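MccB protein (Escherichia coli, PDB 6OM4) adenylates the C-terminal end of the N-formylated MccA peptide, using ATP and magnesium, to build the nucleotide antibiotic microcin C7. Local coordinates at residues L144-I150 / D165-T171; G125-V130 / N295-A299. All coordinates share one frame; numbering follows the deposited sequence.

Interaction 1. Residues L144-I150 / D165-T171. With MG (magnesium ion), chain F; ND7 (5'-O-[(S)-amino(hydroxy)phosphoryl]adenosine), chain M; POP (pyrophosphate 2-), chain G.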
# COMPACT_ATOMS: atom_id res chain seq x y z
N LEU A 144 -1.34 -10.93 13.94
CA LEU A 144 -1.18 -11.96 12.95
C LEU A 144 -2.17 -13.10 13.20
O LEU A 144 -2.20 -13.70 14.29
CB LEU A 144 0.25 -12.50 13.03
CG LEU A 144 1.35 -11.45 12.97
CD1 LEU A 144 2.65 -12.08 13.38
CD2 LEU A 144 1.43 -10.84 11.58
N ILE A 145 -2.93 -13.45 12.16
CA ILE A 145 -3.95 -14.52 12.23
C ILE A 145 -3.69 -15.57 11.16
O ILE A 145 -3.72 -15.29 9.95
CB ILE A 145 -5.36 -13.91 12.08
CG1 ILE A 145 -5.48 -12.67 12.97
CG2 ILE A 145 -6.45 -14.95 12.37
CD1 ILE A 145 -6.88 -12.04 12.99
N ASP A 146 -3.51 -16.80 11.62
CA ASP A 146 -3.35 -17.95 10.75
C ASP A 146 -3.42 -19.17 11.65
O ASP A 146 -3.24 -19.05 12.86
CB ASP A 146 -2.03 -17.91 9.96
CG ASP A 146 -2.07 -18.59 8.59
OD1 ASP A 146 -2.51 -19.77 8.50
OD2 ASP A 146 -1.71 -17.91 7.60
N ASN A 147 -3.59 -20.35 11.04
CA ASN A 147 -3.54 -21.58 11.80
C ASN A 147 -2.65 -22.60 11.10
O ASN A 147 -2.62 -23.74 11.51
CB ASN A 147 -4.93 -22.18 11.94
CG ASN A 147 -4.98 -23.23 13.02
OD1 ASN A 147 -4.40 -23.03 14.09
ND2 ASN A 147 -5.65 -24.35 12.74
N ASP A 148 -1.88 -22.17 10.08
CA ASP A 148 -1.07 -23.10 9.32
C ASP A 148 0.37 -23.24 9.85
O ASP A 148 0.93 -22.38 10.51
CB ASP A 148 -1.04 -22.67 7.86
CG ASP A 148 -0.67 -23.74 6.86
OD1 ASP A 148 -0.76 -24.96 7.20
OD2 ASP A 148 -0.31 -23.36 5.72
N GLN A 149 0.98 -24.35 9.43
CA GLN A 149 2.39 -24.64 9.66
C GLN A 149 3.19 -24.36 8.38
O GLN A 149 2.67 -24.57 7.25
CB GLN A 149 2.58 -26.10 10.05
CG GLN A 149 2.02 -26.40 11.44
CD GLN A 149 0.52 -26.25 11.49
OE1 GLN A 149 -0.20 -26.77 10.64
NE2 GLN A 149 0.03 -25.50 12.47
N ILE A 150 4.47 -24.03 8.57
CA ILE A 150 5.39 -23.77 7.46
C ILE A 150 5.75 -25.07 6.73
O ILE A 150 6.16 -26.06 7.35
CB ILE A 150 6.63 -23.02 7.96
CG1 ILE A 150 6.24 -21.70 8.62
CG2 ILE A 150 7.63 -22.83 6.84
CD1 ILE A 150 7.27 -21.13 9.53
N ASP A 165 12.75 -23.38 9.72
CA ASP A 165 11.42 -23.03 10.26
C ASP A 165 10.35 -24.04 9.81
O ASP A 165 9.23 -23.94 10.29
CB ASP A 165 11.04 -21.61 9.87
CG ASP A 165 11.95 -20.53 10.44
OD1 ASP A 165 12.27 -20.62 11.63
OD2 ASP A 165 12.27 -19.60 9.70
N VAL A 166 10.66 -24.98 8.89
CA VAL A 166 9.68 -25.87 8.37
C VAL A 166 9.08 -26.67 9.53
O VAL A 166 9.82 -27.19 10.37
CB VAL A 166 10.25 -26.75 7.25
CG1 VAL A 166 9.30 -27.87 6.84
CG2 VAL A 166 10.60 -25.85 6.07
N GLY A 167 7.74 -26.69 9.60
CA GLY A 167 6.99 -27.40 10.63
C GLY A 167 6.51 -26.48 11.76
O GLY A 167 5.58 -26.84 12.51
N LYS A 168 7.10 -25.29 11.89
CA LYS A 168 6.71 -24.34 12.92
C LYS A 168 5.47 -23.59 12.47
O LYS A 168 5.08 -23.66 11.29
CB LYS A 168 7.83 -23.33 13.21
CG LYS A 168 9.08 -23.89 13.88
CD LYS A 168 10.09 -22.79 14.17
CE LYS A 168 10.57 -22.78 15.60
NZ LYS A 168 11.65 -23.76 15.81
N ASN A 169 4.83 -22.88 13.40
CA ASN A 169 3.60 -22.15 13.10
C ASN A 169 3.99 -20.86 12.36
O ASN A 169 5.00 -20.21 12.70
CB ASN A 169 2.79 -21.91 14.37
CG ASN A 169 1.89 -23.08 14.71
OD1 ASN A 169 1.98 -24.16 14.12
ND2 ASN A 169 1.00 -22.87 15.65
N LYS A 170 3.20 -20.47 11.36
CA LYS A 170 3.48 -19.23 10.63
C LYS A 170 3.42 -18.00 11.54
O LYS A 170 4.31 -17.11 11.45
CB LYS A 170 2.52 -19.08 9.46
CG LYS A 170 2.73 -20.15 8.41
CD LYS A 170 2.02 -19.84 7.12
CE LYS A 170 2.22 -20.96 6.13
NZ LYS A 170 1.61 -20.62 4.83
N THR A 171 2.39 -17.89 12.40
CA THR A 171 2.27 -16.67 13.19
C THR A 171 3.51 -16.51 14.08
O THR A 171 3.94 -15.39 14.30
CB THR A 171 0.94 -16.61 13.97
OG1 THR A 171 0.93 -17.70 14.90
CG2 THR A 171 -0.26 -16.70 13.06
MG MG F . 0.26 -24.32 3.95
O1A ND7 M . -1.62 -19.52 0.22
PA ND7 M . -1.07 -18.14 0.46
O2A ND7 M . 0.41 -17.91 0.17
N3A ND7 M . -2.00 -17.15 -0.56
O5' ND7 M . -1.30 -17.62 1.94
C5' ND7 M . -2.67 -17.71 2.44
C4' ND7 M . -2.53 -17.74 3.98
C3' ND7 M . -2.00 -19.15 4.41
O3' ND7 M . -0.93 -19.08 5.28
C2' ND7 M . -3.33 -19.83 4.93
O2' ND7 M . -3.03 -20.74 6.07
C1' ND7 M . -4.09 -18.82 5.38
O4' ND7 M . -3.72 -17.54 4.46
N9 ND7 M . -5.51 -18.96 5.26
C4 ND7 M . -6.42 -18.76 6.25
C5 ND7 M . -7.65 -18.97 5.72
N7 ND7 M . -7.50 -19.28 4.42
C8 ND7 M . -6.21 -19.25 4.15
N3 ND7 M . -6.26 -18.43 7.55
C2 ND7 M . -7.32 -18.29 8.30
N1 ND7 M . -8.54 -18.51 7.81
C6 ND7 M . -8.74 -18.82 6.56
N6 ND7 M . -10.08 -19.05 6.05
P1 POP G . 0.25 -22.87 -0.70
O1 POP G . 1.30 -22.61 -1.78
O2 POP G . -1.10 -22.27 -1.03
O3 POP G . 0.16 -24.31 -0.21
O POP G . 0.87 -22.01 0.51
P2 POP G . 0.13 -21.69 1.93
O4 POP G . 0.53 -20.29 2.29
O5 POP G . -1.34 -21.88 1.77
O6 POP G . 0.74 -22.58 2.93
O HOH W 1 -1.13 -19.69 14.54
O HOH W 2 0.15 -19.97 12.05
O HOH W 3 -0.18 -26.06 4.94
O HOH W 4 2.16 -24.35 4.73
O HOH W 5 0.77 -25.40 2.27
O HOH W 6 -1.79 -24.14 3.21
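The backbones of 144-150 and 165-171 join at a single bridge, Q149 with N169, where K170 N reaches D148 O at 3.1 Å and I150 N meets K168 O almost head-on (C=O...N 173°). G167 N donates to I150 O, so both the N-H and the carbonyl of I150 are bonded to the type II turn D165-K168. This is the start of the crossover from strand 141-146 to helix 170-181 in the Rossmann-type nucleotide site of a ThiF/E1-like fold. D146 grips the ribose with both carboxylate oxygens: OD1 takes the O2' hydroxyl and OD2 the O3' hydroxyl. OD1 also accepts from D148 N, an Asx turn, while C123 N holds OD2, so the carboxylate is fixed from the protein side as well. K170 runs fully extended beyond CG, its CG 3.8 Å from I150 CG1, and delivers NZ to pyrophosphate O6 (2.9 Å) and to ribose O3'; Q158 takes a further bond from it, and a long, weak salt bridge links it to D148 OD2. On the strand side T171 CG2 packs 3.8 Å from D146 CB, and T171 OG1 is bonded to E189 and to a water shared with D146 O. Towards the surface, Q149 NE2 donates to N169 OD1 at 2.9 Å from above that carbonyl plane, yet within its own amide plane. With CG anti to the backbone N (chi1 -159°), D148 turns its carboxylate to the metal, and OD2 binds magnesium at 2.1 Å, with pyrophosphate O6 and four waters completing six ligands.

Interaction 2. Residues G125-V130 / N295-A299; sequences GIGNHV and NNVAA. With ND7 (5'-O-[(S)-amino(hydroxy)phosphoryl]adenosine), chain M.
A299 CB presses to 3.3 Å from H129 CB where helix 125-136 crosses helix 292-311; the axes of the short segments pass 8.7 Å apart at a signed crossing angle of -55°. That is the tight part of a helix-helix packing in the ThiF domain. V130 CG2 lies against the same alanine, 3.5 Å from A299 O, and I126 CD1 lies against A298 CB (3.8 Å) and the carbonyl oxygen of N295. The alanine at A299 is consistent with the close backbones: its CA lies 5.1 Å from that of I126. At G125 the fit is just as close. The N295 amide lies against the glycine backbone, ND2 3.2 Å from G125 CA, and the absence of a side chain on G125 lets the amide lie this close. With CG anti to the backbone N (chi1 176°), N295 points its amide at the first turn of the partner helix, yet no hydrogen bond crosses between the segments. The partly exposed side is different. There N296 ND2 sits over one face of the H129 ring near its rim, 3.1 Å from CE1, the amide turned 39° from the ring plane. N296 ND2 also gives a weak bond to N295 OD1 in its own helix, which ties the two asparagines together beside the ring. Away from helix 292-311, G125 N donates to O2A of the phosphoramidate at 2.9 Å, a bond made at the amino end of helix 125-136 in the glycine-rich, GxGxxG-like turn of the Rossmann type. Helix 125-136 follows strand 117-121 and leads into strand 141-146, while A298 and V297 of the other helix rest on A244 of strand 243-250.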
# COMPACT_ATOMS: atom_id res chain seq x y z
N GLY A 125 1.98 -15.88 1.57
CA GLY A 125 2.83 -15.07 0.68
C GLY A 125 2.55 -13.58 0.83
O GLY A 125 3.45 -12.71 1.00
N ILE A 126 1.28 -13.23 0.68
CA ILE A 126 0.92 -11.83 0.80
C ILE A 126 1.18 -11.33 2.22
O ILE A 126 1.78 -10.25 2.43
CB ILE A 126 -0.53 -11.59 0.35
CG1 ILE A 126 -0.71 -11.92 -1.14
CG2 ILE A 126 -1.00 -10.20 0.73
CD1 ILE A 126 0.08 -11.10 -2.11
N GLY A 127 0.75 -12.09 3.21
CA GLY A 127 0.87 -11.68 4.59
C GLY A 127 2.31 -11.44 5.03
O GLY A 127 2.61 -10.50 5.78
N ASN A 128 3.23 -12.30 4.60
CA ASN A 128 4.62 -12.15 4.89
C ASN A 128 5.13 -10.78 4.42
O ASN A 128 5.78 -10.06 5.14
CB ASN A 128 5.48 -13.22 4.21
CG ASN A 128 5.79 -14.42 5.07
OD1 ASN A 128 6.96 -14.69 5.35
ND2 ASN A 128 4.78 -15.19 5.43
N HIS A 129 4.85 -10.45 3.16
CA HIS A 129 5.45 -9.30 2.56
C HIS A 129 4.80 -8.02 3.09
O HIS A 129 5.52 -7.05 3.34
CB HIS A 129 5.36 -9.36 1.04
CG HIS A 129 6.57 -10.02 0.46
ND1 HIS A 129 6.70 -11.38 0.31
CD2 HIS A 129 7.72 -9.49 0.05
CE1 HIS A 129 7.90 -11.64 -0.19
NE2 HIS A 129 8.54 -10.50 -0.35
N VAL A 130 3.49 -8.03 3.30
CA VAL A 130 2.82 -6.84 3.85
C VAL A 130 3.29 -6.60 5.28
O VAL A 130 3.62 -5.45 5.63
CB VAL A 130 1.28 -7.00 3.80
CG1 VAL A 130 0.54 -5.89 4.55
CG2 VAL A 130 0.79 -7.08 2.38
N ASN A 295 3.35 -12.32 -6.43
CA ASN A 295 3.05 -12.23 -5.03
C ASN A 295 3.55 -10.88 -4.48
O ASN A 295 2.81 -10.11 -3.83
CB ASN A 295 3.69 -13.38 -4.26
CG ASN A 295 3.49 -13.28 -2.77
OD1 ASN A 295 4.29 -12.64 -2.05
ND2 ASN A 295 2.44 -13.94 -2.33
N ASN A 296 4.84 -10.63 -4.73
CA ASN A 296 5.53 -9.48 -4.09
C ASN A 296 4.99 -8.14 -4.60
O ASN A 296 4.92 -7.19 -3.84
CB ASN A 296 7.04 -9.56 -4.31
CG ASN A 296 7.69 -10.77 -3.66
OD1 ASN A 296 8.93 -10.85 -3.61
ND2 ASN A 296 6.88 -11.68 -3.13
N VAL A 297 4.60 -8.06 -5.88
CA VAL A 297 4.01 -6.83 -6.43
C VAL A 297 2.70 -6.52 -5.72
O VAL A 297 2.42 -5.37 -5.32
CB VAL A 297 3.79 -6.96 -7.96
CG1 VAL A 297 2.88 -5.88 -8.50
CG2 VAL A 297 5.11 -6.97 -8.73
N ALA A 298 1.85 -7.54 -5.60
CA ALA A 298 0.55 -7.37 -4.99
C ALA A 298 0.69 -6.93 -3.55
O ALA A 298 -0.01 -5.99 -3.06
CB ALA A 298 -0.26 -8.65 -5.05
N ALA A 299 1.57 -7.65 -2.84
CA ALA A 299 1.82 -7.35 -1.44
C ALA A 299 2.35 -5.92 -1.28
O ALA A 299 1.90 -5.19 -0.41
CB ALA A 299 2.78 -8.34 -0.82
O1A ND7 M . -1.62 -19.52 0.22
PA ND7 M . -1.07 -18.14 0.46
O2A ND7 M . 0.41 -17.91 0.17
N3A ND7 M . -2.00 -17.15 -0.56
O5' ND7 M . -1.30 -17.62 1.94
C5' ND7 M . -2.67 -17.71 2.44
C4' ND7 M . -2.53 -17.74 3.98
C3' ND7 M . -2.00 -19.15 4.41
O3' ND7 M . -0.93 -19.08 5.28
C2' ND7 M . -3.33 -19.83 4.93
O2' ND7 M . -3.03 -20.74 6.07
C1' ND7 M . -4.09 -18.82 5.38
O4' ND7 M . -3.72 -17.54 4.46
N9 ND7 M . -5.51 -18.96 5.26
C4 ND7 M . -6.42 -18.76 6.25
C5 ND7 M . -7.65 -18.97 5.72
N7 ND7 M . -7.50 -19.28 4.42
C8 ND7 M . -6.21 -19.25 4.15
N3 ND7 M . -6.26 -18.43 7.55
C2 ND7 M . -7.32 -18.29 8.30
N1 ND7 M . -8.54 -18.51 7.81
C6 ND7 M . -8.74 -18.82 6.56
N6 ND7 M . -10.08 -19.05 6.05

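Overall arrangement
Both interactions touch the same adenosine phosphoramidate, from different ends: interaction 1 holds the ribose, and interaction 2 brings a helix amino end to the phosphoryl oxygen. Their centres lie 16 Å apart, and they do not touch, the nearest atoms being about 6 Å away. Helix 125-136 of interaction 2 is followed in the chain by strand 141-146 of interaction 1, which is nested inside the chain loop that interaction 2 closes. Interaction 2 is the more buried, close to the middle of the chain, and relies on apolar and van der Waals packing of two helices. Interaction 1, partly buried and farther out, relies on backbone hydrogen bonds, charges and magnesium.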